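Local coordinates for ABC transporter periplasmic-binding protein YtfQ (Mycobacterium smegmatis, PDB 6HBD), which binds beta-D-galactofuranose between the two lobes of a periplasmic binding protein and probably hands furanose sugars to an ABC transporter, at residues A[29-34]-A[261-266]; A[80-85]-A[104-109]; A[118-123]-A[284-289]; A[140-145]-A[174-179]; A[212-217]-A[241-246]. One frame throughout, in Å; residues are numbered along the deposited sequence.

In the fold
Contacts 1, 2 and 5 surround the sugar in the cleft between two lobes, each built on its own sheet. Contact 2 joins loops that follow strands 76-79 and 101-104 of the first sheet, and contact 5 joins loops after 208-211 and 236-239 of the second; their centres lie about 20 Å apart. Contact 1 brings helix 30-46 against the chain returning from strand 257-260, enclosing contacts 2, 4 and 5 along the sequence. Contact 3 pairs strands 118-121 and 285-287 of the first sheet, from which the chain twice passes to the other lobe. Contact 4, at the outer edge of the second sheet, is about 34 Å between centres from contacts 1, 2 and 3.

Contact 1 of 5, residues A[29-34]-A[261-266]; sequences SGWRTA and CNPLLG. With GZL (beta-D-galactofuranose), chain L.
Trp-31, at the start of helix 30-46, has its indole clamped between Pro-263 and the bound sugar. Pro-263 CB sits over one face, 3.8 Å from the centroid of the Trp-31 five-membered ring and 14° from its normal, a CH-pi contact. The pyrrolidine ring reaches further along the helix with CG, which touches Ala-34 CB at 3.8 Å. On the opposite indole face lies C5 of beta-D-galactofuranose, displaced toward the rim. Such an aromatic platform is a recurrent feature of carbohydrate-binding proteins; here it belongs to the first lobe of a periplasmic binding protein, while residues 261-266 are one of the links by which the chain crosses back from the second lobe. CG anti to the backbone N (chi1 -167°) sends the indole between Pro-263 and the sugar, and NE1 makes a weak, bent bond of 2.8 Å to Cys-261 O at its edge. Cys-261 SG approaches the same ring obliquely and also lies 3.8 Å from GZL C6. Arg-32 places a guanidinium face over Trp-31 CZ3, and NH1 forms a salt bridge with Asp-105. Ser-29 OG, the N-cap of the helix, accepts from Arg-32 N and donates to GZL O2 at 3.2 Å.

Contact 2 of 5, residues A[80-85]-A[104-109]; sequences SPVVRT and TDRAVD. With GZL (beta-D-galactofuranose), chain L.
Arg-106 runs past Pro-81 toward the sugar, linking two loops that leave neighbouring parallel strands, 76-79 and 101-104, at their C-terminal ends. These strands and the intervening helix 88-97 form a beta-alpha-beta unit of the first lobe, and the loops at its top line the ligand cleft. The Arg-106 chain is extended from CG to NE, and its first half passes across the Pro-81 carbonyl oxygen: CB is 3.3 Å from Pro-81 O, CG is slightly further away, and CD returns to 3.2 Å from that oxygen. NE comes 3.2 Å from GZL O5. At the tip NH1 lies 3.6 Å from Val-82 O, while NH2 comes within 2.9 Å of GZL O4. Pro-81 meanwhile presses CG against Val-108 CG1, the two side chains crossing at about a right angle. Farther from the sugar, Asp-109 N bonds to Arg-84 O, and Arg-84 NH1 makes a long salt bridge to Asp-109 OD2, secondary to the one its NH2 forms with Asp-162 on helix 158-171 of the other lobe. Asp-105 is anchored by Ser-80: OG donates to OD1 at 2.9 Å, arriving from above the carboxylate plane, and the same OD1 lies 2.6 Å from GZL O5.

Contact 3 of 5, residues A[118-123]-A[284-289]; sequences TFIGAD and ERVVTP
Phe-119 and Arg-285 are paired twice, through their backbones and through side chains on the same face of the sheet, between two parallel strands. The backbone bonds form a ladder: Phe-119 N donates to Glu-284 O, Val-286 N to Phe-119 O at 2.8 Å, Gly-121 N to Val-286 O, and Thr-288 N to Gly-121 O at 2.8 Å. The strand axes run only 7° from parallel. Polar side-chain bonds reinforce this ladder. Arg-285 NE reaches Phe-119 O at 3.1 Å from the side of the carbonyl plane opposite Val-286 N, gripping that oxygen from both faces, while NH2 makes a longer, weak bond to Ala-122 O.

In the first lobe these strands lie side by side, yet they are distant in sequence; after each the chain passes to the other lobe, so the pair forms part of the hinge found in periplasmic binding proteins of this type.

The Phe-119 ring and the Arg-285 guanidinium are stacked with their planes nearly parallel, 11° apart, the CE2 side of the ring overlapping one guanidinium face and Val-287 CB on the other. Bends at chi2 and chi3 carry the arginine across to the neighbouring strand.

Apolar contact occupies the other face: Ile-120 CG2 meets Val-286 CG1 at 3.6 Å, the side chains alongside each other, and Ile-120 also packs on Leu-269 and Leu-272 of helix 266-277. Thr-118 OG1 is hydrogen-bonded to Pro-283 O.

Contact 4 of 5, residues A[140-145]-A[174-179]; sequences ASATGP and NPNLKI
The side-chain amide of Asn-176 is inserted between two backbone carbonyls of the 140-145 loop, which lie on opposite sides of its plane. On one side Gly-144 O accepts from ND2 at 3.0 Å; the bond is bent, with the oxygen 31° out of the amide plane and the nitrogen well above the plane of the Gly-144 carbonyl. On the other side Ala-142 O is 2.7 Å from ND2, and Ala-142 CB packs against the same nitrogen at 3.8 Å. A chi1 of -58° sets CG beside the Asn-176 backbone N and turns the amide into the bend of the loop. The Asn-176 backbone takes part too: its O receives a CA-H...O contact of 3.5 Å from Pro-145 CA. Nearby, Asn-174 ND2 is hydrogen-bonded to Tyr-139 O, just past helix 124-138. This surface contact joins the loops at the outer end of a beta-alpha-beta unit of the second lobe, strands 146-152 and 177-184 with helix 158-171 between them, and Leu-177 turns inward onto that helix and helix 124-138.

Contact 5 of 5, residues A[212-217]-A[241-246]; sequences QNDDMG and DATHDG. With ZN (zinc ion), chain C; GZL (beta-D-galactofuranose), chain L.
Asp-214 and Thr-243 point past one another, antiparallel, which brings Thr-243 OG1 within 2.7 Å of Asp-214 OD1, approaching from above the carboxylate plane. The other oxygen, OD2, accepts from Ala-242 N at 2.8 Å and, weakly, from Thr-243 N, bracing the turn before helix 244-252. Thr-243 is itself the N-cap, its OG1 accepting from Gly-246 N. The Asp-241 carboxylate stands almost perpendicular to that of Asp-214, their planes 81° apart; Asp-214 OD1 and Asp-241 OD2, 4.0 Å apart, bring like charges together, which might favour protonation of one. Both segments follow parallel strands 208-211 and 236-239 on the ligand-facing side of the second lobe of this periplasmic-binding-protein fold. Asn-213 turns its amide 72° from the Asp-241 plane, and ND2 donates to Asp-241 OD2 at 3.1 Å, on its syn side but tilted out of the carboxylate plane. That oxygen also accepts from GZL O2, while OD1 takes GZL O3. Outward, His-244 ND1 binds zinc at 2.3 Å, and a zinc-bound water donates to Asp-245 OD1.

Contact 1 of 5, residues A[29-34]-A[261-266]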
# COMPACT_ATOMS: atom_id res chain seq x y z
N SER A 29 -9.33 -0.98 1.44
CA SER A 29 -9.14 -0.98 -0.01
C SER A 29 -9.14 -2.38 -0.60
O SER A 29 -9.05 -3.38 0.14
CB SER A 29 -7.79 -0.34 -0.33
OG SER A 29 -6.73 -1.10 0.22
N GLY A 30 -9.14 -2.43 -1.93
CA GLY A 30 -9.03 -3.66 -2.71
C GLY A 30 -7.72 -4.36 -2.42
O GLY A 30 -7.69 -5.58 -2.20
N TRP A 31 -6.63 -3.56 -2.39
CA TRP A 31 -5.30 -4.06 -2.05
C TRP A 31 -5.35 -4.83 -0.72
O TRP A 31 -4.70 -5.86 -0.58
CB TRP A 31 -4.30 -2.88 -1.91
CG TRP A 31 -2.85 -3.31 -1.88
CD1 TRP A 31 -1.95 -3.24 -2.89
CD2 TRP A 31 -2.17 -3.89 -0.77
NE1 TRP A 31 -0.75 -3.76 -2.49
CE2 TRP A 31 -0.86 -4.20 -1.20
CE3 TRP A 31 -2.51 -4.13 0.56
CZ2 TRP A 31 0.09 -4.72 -0.35
CZ3 TRP A 31 -1.58 -4.72 1.39
CH2 TRP A 31 -0.30 -5.02 0.93
N ARG A 32 -6.07 -4.30 0.27
CA ARG A 32 -6.18 -4.90 1.61
C ARG A 32 -6.94 -6.22 1.56
O ARG A 32 -6.52 -7.23 2.15
CB ARG A 32 -6.92 -3.94 2.56
CG ARG A 32 -6.52 -4.10 4.00
CD ARG A 32 -5.26 -3.34 4.29
NE ARG A 32 -4.20 -4.18 4.79
CZ ARG A 32 -2.94 -3.80 4.90
NH1 ARG A 32 -2.03 -4.65 5.37
NH2 ARG A 32 -2.56 -2.58 4.52
N THR A 33 -8.09 -6.20 0.86
CA THR A 33 -8.93 -7.38 0.76
C THR A 33 -8.18 -8.48 -0.01
O THR A 33 -8.25 -9.65 0.37
CB THR A 33 -10.32 -7.00 0.23
OG1 THR A 33 -10.20 -6.29 -1.01
CG2 THR A 33 -11.09 -6.15 1.22
N ALA A 34 -7.38 -8.09 -1.02
CA ALA A 34 -6.54 -9.03 -1.76
C ALA A 34 -5.48 -9.59 -0.82
O ALA A 34 -5.23 -10.81 -0.82
CB ALA A 34 -5.87 -8.33 -2.92
N CYS A 261 1.69 -2.20 -6.58
CA CYS A 261 2.14 -2.54 -5.23
C CYS A 261 1.53 -3.91 -5.03
O CYS A 261 0.30 -4.04 -5.06
CB CYS A 261 1.66 -1.55 -4.18
SG CYS A 261 2.18 -1.98 -2.50
N ASN A 262 2.35 -4.94 -4.90
CA ASN A 262 1.90 -6.32 -4.88
C ASN A 262 1.29 -6.80 -3.54
O ASN A 262 2.01 -6.93 -2.55
CB ASN A 262 3.08 -7.19 -5.30
CG ASN A 262 2.73 -8.57 -5.78
OD1 ASN A 262 1.90 -9.28 -5.16
ND2 ASN A 262 3.42 -8.99 -6.86
N PRO A 263 -0.01 -7.15 -3.51
CA PRO A 263 -0.61 -7.62 -2.25
C PRO A 263 -0.36 -9.07 -1.88
O PRO A 263 -0.65 -9.42 -0.74
CB PRO A 263 -2.11 -7.42 -2.50
CG PRO A 263 -2.27 -7.61 -3.93
CD PRO A 263 -1.01 -7.11 -4.59
N LEU A 264 0.16 -9.90 -2.79
CA LEU A 264 0.26 -11.35 -2.57
C LEU A 264 1.50 -11.80 -1.75
O LEU A 264 2.34 -12.60 -2.20
CB LEU A 264 0.17 -12.07 -3.93
CG LEU A 264 -0.96 -11.60 -4.90
CD1 LEU A 264 -1.04 -12.47 -6.14
CD2 LEU A 264 -2.30 -11.59 -4.24
N LEU A 265 1.52 -11.35 -0.49
CA LEU A 265 2.59 -11.65 0.49
C LEU A 265 2.40 -12.99 1.19
O LEU A 265 3.38 -13.55 1.70
CB LEU A 265 2.64 -10.55 1.58
CG LEU A 265 3.35 -9.25 1.24
CD1 LEU A 265 3.08 -8.78 -0.17
CD2 LEU A 265 2.93 -8.18 2.19
N GLY A 266 1.15 -13.45 1.29
CA GLY A 266 0.80 -14.70 1.97
C GLY A 266 1.87 -15.77 1.95
O GLY A 266 2.38 -16.14 3.00
C6 GZL L . 1.13 -0.74 0.99
C5 GZL L . -0.08 -1.00 1.86
C4 GZL L . -1.19 0.01 1.62
C3 GZL L . -1.75 0.05 0.20
C2 GZL L . -3.13 0.62 0.44
O6 GZL L . 2.20 -1.59 1.37
O5 GZL L . 0.28 -1.06 3.24
O4 GZL L . -2.34 -0.34 2.43
O3 GZL L . -1.02 0.86 -0.71
C1 GZL L . -3.55 -0.15 1.68
O2 GZL L . -4.05 0.40 -0.62
O1 GZL L . -4.42 0.73 2.30

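Contact 2 of 5, residues A[80-85]-A[104-109]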
# COMPACT_ATOMS: atom_id res chain seq x y z
N SER A 80 0.37 -5.55 10.16
CA SER A 80 0.62 -4.43 9.26
C SER A 80 0.44 -3.16 10.09
O SER A 80 -0.70 -2.74 10.30
CB SER A 80 -0.34 -4.48 8.09
OG SER A 80 -0.41 -3.22 7.44
N PRO A 81 1.53 -2.56 10.62
CA PRO A 81 1.38 -1.35 11.45
C PRO A 81 0.59 -0.23 10.78
O PRO A 81 1.12 0.48 9.92
CB PRO A 81 2.83 -0.93 11.78
CG PRO A 81 3.70 -1.98 11.27
CD PRO A 81 2.95 -2.95 10.46
N VAL A 82 -0.70 -0.09 11.15
CA VAL A 82 -1.59 0.93 10.58
C VAL A 82 -0.89 2.30 10.44
O VAL A 82 -0.93 2.89 9.36
CB VAL A 82 -2.96 1.04 11.31
CG1 VAL A 82 -2.82 1.32 12.80
CG2 VAL A 82 -3.85 2.08 10.65
N VAL A 83 -0.22 2.75 11.53
CA VAL A 83 0.58 3.99 11.58
C VAL A 83 1.95 3.66 12.18
O VAL A 83 2.10 2.66 12.88
CB VAL A 83 -0.11 5.18 12.30
CG1 VAL A 83 -1.34 5.66 11.53
CG2 VAL A 83 -0.47 4.83 13.74
N ARG A 84 2.96 4.45 11.79
CA ARG A 84 4.34 4.20 12.19
C ARG A 84 4.60 4.13 13.71
O ARG A 84 5.45 3.36 14.16
CB ARG A 84 5.28 5.27 11.61
CG ARG A 84 5.45 5.23 10.10
CD ARG A 84 6.87 4.91 9.68
NE ARG A 84 7.25 5.51 8.40
CZ ARG A 84 7.54 6.80 8.21
NH1 ARG A 84 7.45 7.67 9.21
NH2 ARG A 84 7.90 7.23 7.00
N THR A 85 3.87 4.93 14.49
CA THR A 85 4.08 5.16 15.93
C THR A 85 3.05 4.52 16.93
O THR A 85 1.88 4.34 16.60
CB THR A 85 4.04 6.67 16.09
OG1 THR A 85 2.70 7.08 15.77
CG2 THR A 85 5.05 7.38 15.14
N THR A 104 4.53 -6.59 7.83
CA THR A 104 4.12 -6.77 6.44
C THR A 104 3.43 -5.49 5.90
O THR A 104 2.57 -4.91 6.57
CB THR A 104 3.28 -8.08 6.23
OG1 THR A 104 1.88 -7.82 6.27
CG2 THR A 104 3.64 -9.18 7.18
N ASP A 105 3.90 -5.03 4.72
CA ASP A 105 3.43 -3.89 3.92
C ASP A 105 3.44 -2.50 4.61
O ASP A 105 3.15 -1.52 3.93
CB ASP A 105 2.05 -4.20 3.33
CG ASP A 105 0.88 -4.31 4.28
OD1 ASP A 105 0.32 -3.26 4.67
OD2 ASP A 105 0.49 -5.46 4.60
N ARG A 106 3.82 -2.40 5.89
CA ARG A 106 3.94 -1.15 6.62
C ARG A 106 5.05 -1.31 7.67
O ARG A 106 5.19 -2.38 8.26
CB ARG A 106 2.62 -0.79 7.30
CG ARG A 106 1.82 0.21 6.49
CD ARG A 106 0.34 0.24 6.84
NE ARG A 106 -0.47 0.73 5.73
CZ ARG A 106 -1.77 0.99 5.79
NH1 ARG A 106 -2.44 0.79 6.92
NH2 ARG A 106 -2.41 1.46 4.74
N ALA A 107 5.84 -0.25 7.87
CA ALA A 107 6.92 -0.22 8.85
C ALA A 107 6.51 0.58 10.10
O ALA A 107 5.41 1.15 10.16
CB ALA A 107 8.16 0.37 8.21
N VAL A 108 7.38 0.55 11.12
CA VAL A 108 7.19 1.21 12.41
C VAL A 108 8.27 2.24 12.62
O VAL A 108 9.21 2.34 11.84
CB VAL A 108 7.15 0.19 13.59
CG1 VAL A 108 6.00 -0.79 13.43
CG2 VAL A 108 8.47 -0.55 13.77
N ASP A 109 8.10 3.05 13.68
CA ASP A 109 9.06 4.04 14.17
C ASP A 109 9.26 3.61 15.61
O ASP A 109 8.40 3.88 16.47
CB ASP A 109 8.51 5.49 14.11
CG ASP A 109 8.78 6.25 12.82
OD1 ASP A 109 9.58 5.76 11.98
OD2 ASP A 109 8.18 7.34 12.64
C6 GZL L . 1.13 -0.74 0.99
C5 GZL L . -0.08 -1.00 1.86
C4 GZL L . -1.19 0.01 1.62
C3 GZL L . -1.75 0.05 0.20
C2 GZL L . -3.13 0.62 0.44
O6 GZL L . 2.20 -1.59 1.37
O5 GZL L . 0.28 -1.06 3.24
O4 GZL L . -2.34 -0.34 2.43
O3 GZL L . -1.02 0.86 -0.71
C1 GZL L . -3.55 -0.15 1.68
O2 GZL L . -4.05 0.40 -0.62
O1 GZL L . -4.42 0.73 2.30

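Contact 3 of 5, residues A[118-123]-A[284-289]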
# COMPACT_ATOMS: atom_id res chain seq x y z
N THR A 118 11.92 -8.97 10.50
CA THR A 118 12.01 -8.50 9.11
C THR A 118 10.81 -7.67 8.72
O THR A 118 9.78 -7.74 9.40
CB THR A 118 12.17 -9.71 8.15
OG1 THR A 118 12.44 -9.24 6.82
CG2 THR A 118 10.93 -10.59 8.12
N PHE A 119 10.94 -6.94 7.58
CA PHE A 119 9.86 -6.15 6.98
C PHE A 119 9.69 -6.56 5.50
O PHE A 119 10.62 -6.40 4.70
CB PHE A 119 10.12 -4.64 7.13
CG PHE A 119 9.21 -3.73 6.33
CD1 PHE A 119 7.84 -3.94 6.28
CD2 PHE A 119 9.72 -2.62 5.66
CE1 PHE A 119 7.02 -3.12 5.51
CE2 PHE A 119 8.89 -1.79 4.90
CZ PHE A 119 7.55 -2.05 4.83
N ILE A 120 8.48 -7.05 5.14
CA ILE A 120 8.13 -7.47 3.78
C ILE A 120 7.26 -6.36 3.25
O ILE A 120 6.20 -6.14 3.83
CB ILE A 120 7.36 -8.83 3.69
CG1 ILE A 120 7.60 -9.76 4.90
CG2 ILE A 120 7.65 -9.58 2.36
CD1 ILE A 120 6.48 -10.82 5.06
N GLY A 121 7.68 -5.65 2.20
CA GLY A 121 6.86 -4.57 1.66
C GLY A 121 7.49 -4.01 0.41
O GLY A 121 8.50 -4.55 -0.02
N ALA A 122 6.94 -2.91 -0.15
CA ALA A 122 7.52 -2.31 -1.36
C ALA A 122 8.32 -1.05 -1.02
O ALA A 122 8.35 -0.66 0.15
CB ALA A 122 6.41 -2.00 -2.34
N ASP A 123 8.99 -0.44 -2.02
CA ASP A 123 9.71 0.82 -1.84
C ASP A 123 8.71 1.90 -2.24
O ASP A 123 8.67 2.34 -3.41
CB ASP A 123 11.01 0.91 -2.67
CG ASP A 123 11.82 2.22 -2.53
OD1 ASP A 123 11.49 3.04 -1.62
OD2 ASP A 123 12.76 2.42 -3.32
N GLU A 284 16.74 -8.68 7.05
CA GLU A 284 16.04 -7.60 7.76
C GLU A 284 14.94 -6.96 6.88
O GLU A 284 13.91 -6.52 7.40
CB GLU A 284 17.03 -6.55 8.28
CG GLU A 284 17.96 -7.09 9.37
CD GLU A 284 18.96 -6.11 9.95
OE1 GLU A 284 19.81 -5.60 9.19
OE2 GLU A 284 18.90 -5.86 11.18
N ARG A 285 15.15 -6.95 5.55
CA ARG A 285 14.19 -6.41 4.62
C ARG A 285 13.92 -7.39 3.51
O ARG A 285 14.84 -8.03 3.00
CB ARG A 285 14.75 -5.14 4.01
CG ARG A 285 13.75 -4.32 3.22
CD ARG A 285 12.72 -3.68 4.12
NE ARG A 285 11.39 -3.69 3.52
CZ ARG A 285 10.96 -2.85 2.57
NH1 ARG A 285 11.77 -1.93 2.05
NH2 ARG A 285 9.72 -2.94 2.12
N VAL A 286 12.66 -7.45 3.08
CA VAL A 286 12.24 -8.25 1.93
C VAL A 286 11.43 -7.27 1.12
O VAL A 286 10.33 -6.89 1.53
CB VAL A 286 11.45 -9.50 2.34
CG1 VAL A 286 10.97 -10.26 1.11
CG2 VAL A 286 12.30 -10.40 3.23
N VAL A 287 12.02 -6.75 0.03
CA VAL A 287 11.35 -5.70 -0.75
C VAL A 287 10.67 -6.35 -1.99
O VAL A 287 11.35 -6.94 -2.85
CB VAL A 287 12.22 -4.42 -1.05
CG1 VAL A 287 13.72 -4.65 -0.84
CG2 VAL A 287 11.93 -3.79 -2.41
N THR A 288 9.31 -6.25 -2.05
CA THR A 288 8.49 -6.82 -3.12
C THR A 288 8.65 -5.93 -4.32
O THR A 288 8.82 -4.72 -4.13
CB THR A 288 7.02 -7.00 -2.68
OG1 THR A 288 6.37 -5.74 -2.47
CG2 THR A 288 6.88 -7.89 -1.45
N PRO A 289 8.72 -6.49 -5.55
CA PRO A 289 8.93 -5.63 -6.72
C PRO A 289 7.72 -4.86 -7.16
O PRO A 289 6.60 -5.11 -6.70
CB PRO A 289 9.40 -6.60 -7.80
CG PRO A 289 9.00 -7.92 -7.37
CD PRO A 289 8.57 -7.91 -5.94

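Contact 4 of 5, residues A[140-145]-A[174-179]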
# COMPACT_ATOMS: atom_id res chain seq x y z
N ALA A 140 6.34 17.92 -20.36
CA ALA A 140 7.69 18.33 -20.71
C ALA A 140 7.64 19.61 -21.54
O ALA A 140 8.38 20.55 -21.25
CB ALA A 140 8.37 17.23 -21.51
N SER A 141 6.75 19.66 -22.55
CA SER A 141 6.58 20.83 -23.42
C SER A 141 5.55 21.87 -22.89
O SER A 141 5.26 22.84 -23.60
CB SER A 141 6.19 20.37 -24.83
OG SER A 141 7.18 19.51 -25.36
N ALA A 142 5.02 21.69 -21.65
CA ALA A 142 4.04 22.61 -21.06
C ALA A 142 4.59 24.02 -20.98
O ALA A 142 5.65 24.23 -20.39
CB ALA A 142 3.63 22.13 -19.68
N THR A 143 3.86 24.99 -21.59
CA THR A 143 4.21 26.42 -21.61
C THR A 143 3.55 27.21 -20.46
O THR A 143 3.84 28.41 -20.30
CB THR A 143 3.87 27.03 -22.98
OG1 THR A 143 2.51 26.71 -23.31
CG2 THR A 143 4.82 26.55 -24.08
N GLY A 144 2.67 26.56 -19.70
CA GLY A 144 2.01 27.14 -18.54
C GLY A 144 2.05 26.19 -17.36
O GLY A 144 2.53 25.06 -17.48
N PRO A 145 1.54 26.63 -16.19
CA PRO A 145 1.55 25.74 -15.02
C PRO A 145 0.55 24.59 -15.15
O PRO A 145 -0.45 24.70 -15.88
CB PRO A 145 1.24 26.68 -13.84
CG PRO A 145 0.49 27.80 -14.43
CD PRO A 145 0.93 27.93 -15.87
N ASN A 174 10.67 19.81 -12.53
CA ASN A 174 9.89 20.57 -13.52
C ASN A 174 9.15 21.69 -12.76
O ASN A 174 8.36 21.39 -11.85
CB ASN A 174 8.92 19.67 -14.26
CG ASN A 174 8.44 20.23 -15.58
OD1 ASN A 174 8.47 21.44 -15.88
ND2 ASN A 174 7.94 19.37 -16.39
N PRO A 175 9.46 22.98 -13.04
CA PRO A 175 8.84 24.07 -12.27
C PRO A 175 7.37 24.33 -12.57
O PRO A 175 6.70 24.95 -11.74
CB PRO A 175 9.70 25.28 -12.61
CG PRO A 175 10.19 25.00 -14.00
CD PRO A 175 10.39 23.50 -14.07
N ASN A 176 6.86 23.84 -13.72
CA ASN A 176 5.45 24.01 -14.08
C ASN A 176 4.53 23.14 -13.21
O ASN A 176 3.36 23.48 -13.05
CB ASN A 176 5.21 23.68 -15.56
CG ASN A 176 6.03 24.51 -16.52
OD1 ASN A 176 7.16 24.91 -16.22
ND2 ASN A 176 5.49 24.77 -17.71
N LEU A 177 5.04 22.06 -12.62
CA LEU A 177 4.23 21.18 -11.79
C LEU A 177 4.11 21.74 -10.36
O LEU A 177 5.13 22.08 -9.77
CB LEU A 177 4.86 19.79 -11.74
CG LEU A 177 5.27 19.16 -13.06
CD1 LEU A 177 5.97 17.86 -12.83
CD2 LEU A 177 4.10 18.98 -14.00
N LYS A 178 2.89 21.87 -9.84
CA LYS A 178 2.69 22.39 -8.48
C LYS A 178 1.56 21.64 -7.84
O LYS A 178 0.44 21.66 -8.36
CB LYS A 178 2.35 23.91 -8.49
CG LYS A 178 2.24 24.55 -7.07
CD LYS A 178 1.39 25.85 -7.00
CE LYS A 178 0.78 26.15 -5.63
NZ LYS A 178 -0.56 26.83 -5.73
N ILE A 179 1.81 21.04 -6.67
CA ILE A 179 0.75 20.35 -5.94
C ILE A 179 -0.08 21.47 -5.28
O ILE A 179 0.18 21.87 -4.14
CB ILE A 179 1.29 19.27 -4.97
CG1 ILE A 179 2.05 18.19 -5.77
CG2 ILE A 179 0.16 18.61 -4.18
CD1 ILE A 179 3.10 17.51 -5.01

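Contact 5 of 5, residues A[212-217]-A[241-246]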
# COMPACT_ATOMS: atom_id res chain seq x y z
N GLN A 212 -2.73 8.20 -3.86
CA GLN A 212 -1.72 7.33 -3.26
C GLN A 212 -2.21 5.89 -3.16
O GLN A 212 -1.47 5.01 -2.69
CB GLN A 212 -1.28 7.86 -1.88
CG GLN A 212 -0.36 9.07 -2.01
CD GLN A 212 -0.04 9.68 -0.68
OE1 GLN A 212 -0.27 9.08 0.38
NE2 GLN A 212 0.47 10.89 -0.70
N ASN A 213 -3.45 5.64 -3.58
CA ASN A 213 -4.03 4.30 -3.57
C ASN A 213 -5.13 4.38 -4.61
O ASN A 213 -5.88 5.35 -4.59
CB ASN A 213 -4.49 4.01 -2.15
CG ASN A 213 -5.81 3.38 -1.98
OD1 ASN A 213 -6.80 4.06 -1.69
ND2 ASN A 213 -5.86 2.08 -2.12
N ASP A 214 -5.16 3.45 -5.58
CA ASP A 214 -6.13 3.60 -6.67
C ASP A 214 -7.60 3.54 -6.21
O ASP A 214 -8.44 4.03 -6.96
CB ASP A 214 -5.87 2.69 -7.89
CG ASP A 214 -5.49 1.25 -7.73
OD1 ASP A 214 -5.86 0.66 -6.70
OD2 ASP A 214 -4.85 0.71 -8.66
N ASP A 215 -7.93 3.05 -4.98
CA ASP A 215 -9.31 3.14 -4.48
C ASP A 215 -9.68 4.62 -4.34
O ASP A 215 -10.72 5.03 -4.85
CB ASP A 215 -9.50 2.42 -3.15
CG ASP A 215 -9.54 0.93 -3.29
OD1 ASP A 215 -8.63 0.37 -3.96
OD2 ASP A 215 -10.46 0.32 -2.73
N MET A 216 -8.79 5.45 -3.77
CA MET A 216 -9.05 6.89 -3.67
C MET A 216 -9.18 7.53 -5.05
O MET A 216 -10.04 8.37 -5.25
CB MET A 216 -7.96 7.60 -2.85
CG MET A 216 -8.04 7.25 -1.37
SD MET A 216 -6.76 7.88 -0.29
CE MET A 216 -5.37 7.98 -1.38
N GLY A 217 -8.34 7.10 -5.99
CA GLY A 217 -8.39 7.54 -7.37
C GLY A 217 -9.64 7.08 -8.11
O GLY A 217 -10.03 7.67 -9.13
N ASP A 241 -0.84 0.96 -6.53
CA ASP A 241 -1.50 -0.32 -6.24
C ASP A 241 -1.75 -1.14 -7.49
O ASP A 241 -1.22 -2.25 -7.44
CB ASP A 241 -2.81 -0.25 -5.44
CG ASP A 241 -2.70 0.05 -3.97
OD1 ASP A 241 -1.54 0.17 -3.47
OD2 ASP A 241 -3.76 0.14 -3.30
N ALA A 242 -2.55 -0.79 -8.49
CA ALA A 242 -2.82 -1.76 -9.57
C ALA A 242 -3.72 -2.93 -9.07
O ALA A 242 -3.37 -4.09 -9.22
CB ALA A 242 -1.53 -2.28 -10.21
N THR A 243 -4.85 -2.60 -8.44
CA THR A 243 -5.94 -3.49 -8.04
C THR A 243 -6.71 -3.88 -9.31
O THR A 243 -6.39 -3.37 -10.39
CB THR A 243 -6.86 -2.80 -7.04
OG1 THR A 243 -7.24 -1.54 -7.56
CG2 THR A 243 -6.21 -2.63 -5.69
N HIS A 244 -7.70 -4.77 -9.19
CA HIS A 244 -8.47 -5.21 -10.35
C HIS A 244 -9.21 -4.05 -10.91
O HIS A 244 -9.04 -3.73 -12.09
CB HIS A 244 -9.46 -6.32 -9.97
CG HIS A 244 -10.04 -7.09 -11.11
ND1 HIS A 244 -10.95 -8.12 -10.89
CD2 HIS A 244 -9.76 -7.03 -12.44
CE1 HIS A 244 -11.21 -8.63 -12.08
NE2 HIS A 244 -10.53 -7.99 -13.04
N ASP A 245 -9.96 -3.36 -10.04
CA ASP A 245 -10.78 -2.20 -10.43
C ASP A 245 -9.90 -1.06 -10.95
O ASP A 245 -10.17 -0.51 -12.02
CB ASP A 245 -11.72 -1.80 -9.29
CG ASP A 245 -12.63 -2.94 -8.84
OD1 ASP A 245 -12.71 -3.96 -9.56
OD2 ASP A 245 -13.25 -2.81 -7.76
N GLY A 246 -8.80 -0.78 -10.27
CA GLY A 246 -7.83 0.21 -10.71
C GLY A 246 -7.31 -0.09 -12.11
O GLY A 246 -7.41 0.73 -13.02
ZN ZN C . -11.77 -8.19 -8.78
C6 GZL L . 1.13 -0.74 0.99
C5 GZL L . -0.08 -1.00 1.86
C4 GZL L . -1.19 0.01 1.62
C3 GZL L . -1.75 0.05 0.20
C2 GZL L . -3.13 0.62 0.44
O6 GZL L . 2.20 -1.59 1.37
O5 GZL L . 0.28 -1.06 3.24
O4 GZL L . -2.34 -0.34 2.43
O3 GZL L . -1.02 0.86 -0.71
C1 GZL L . -3.55 -0.15 1.68
O2 GZL L . -4.05 0.40 -0.62
O1 GZL L . -4.42 0.73 2.30
O HOH W 1 -13.20 -6.52 -8.77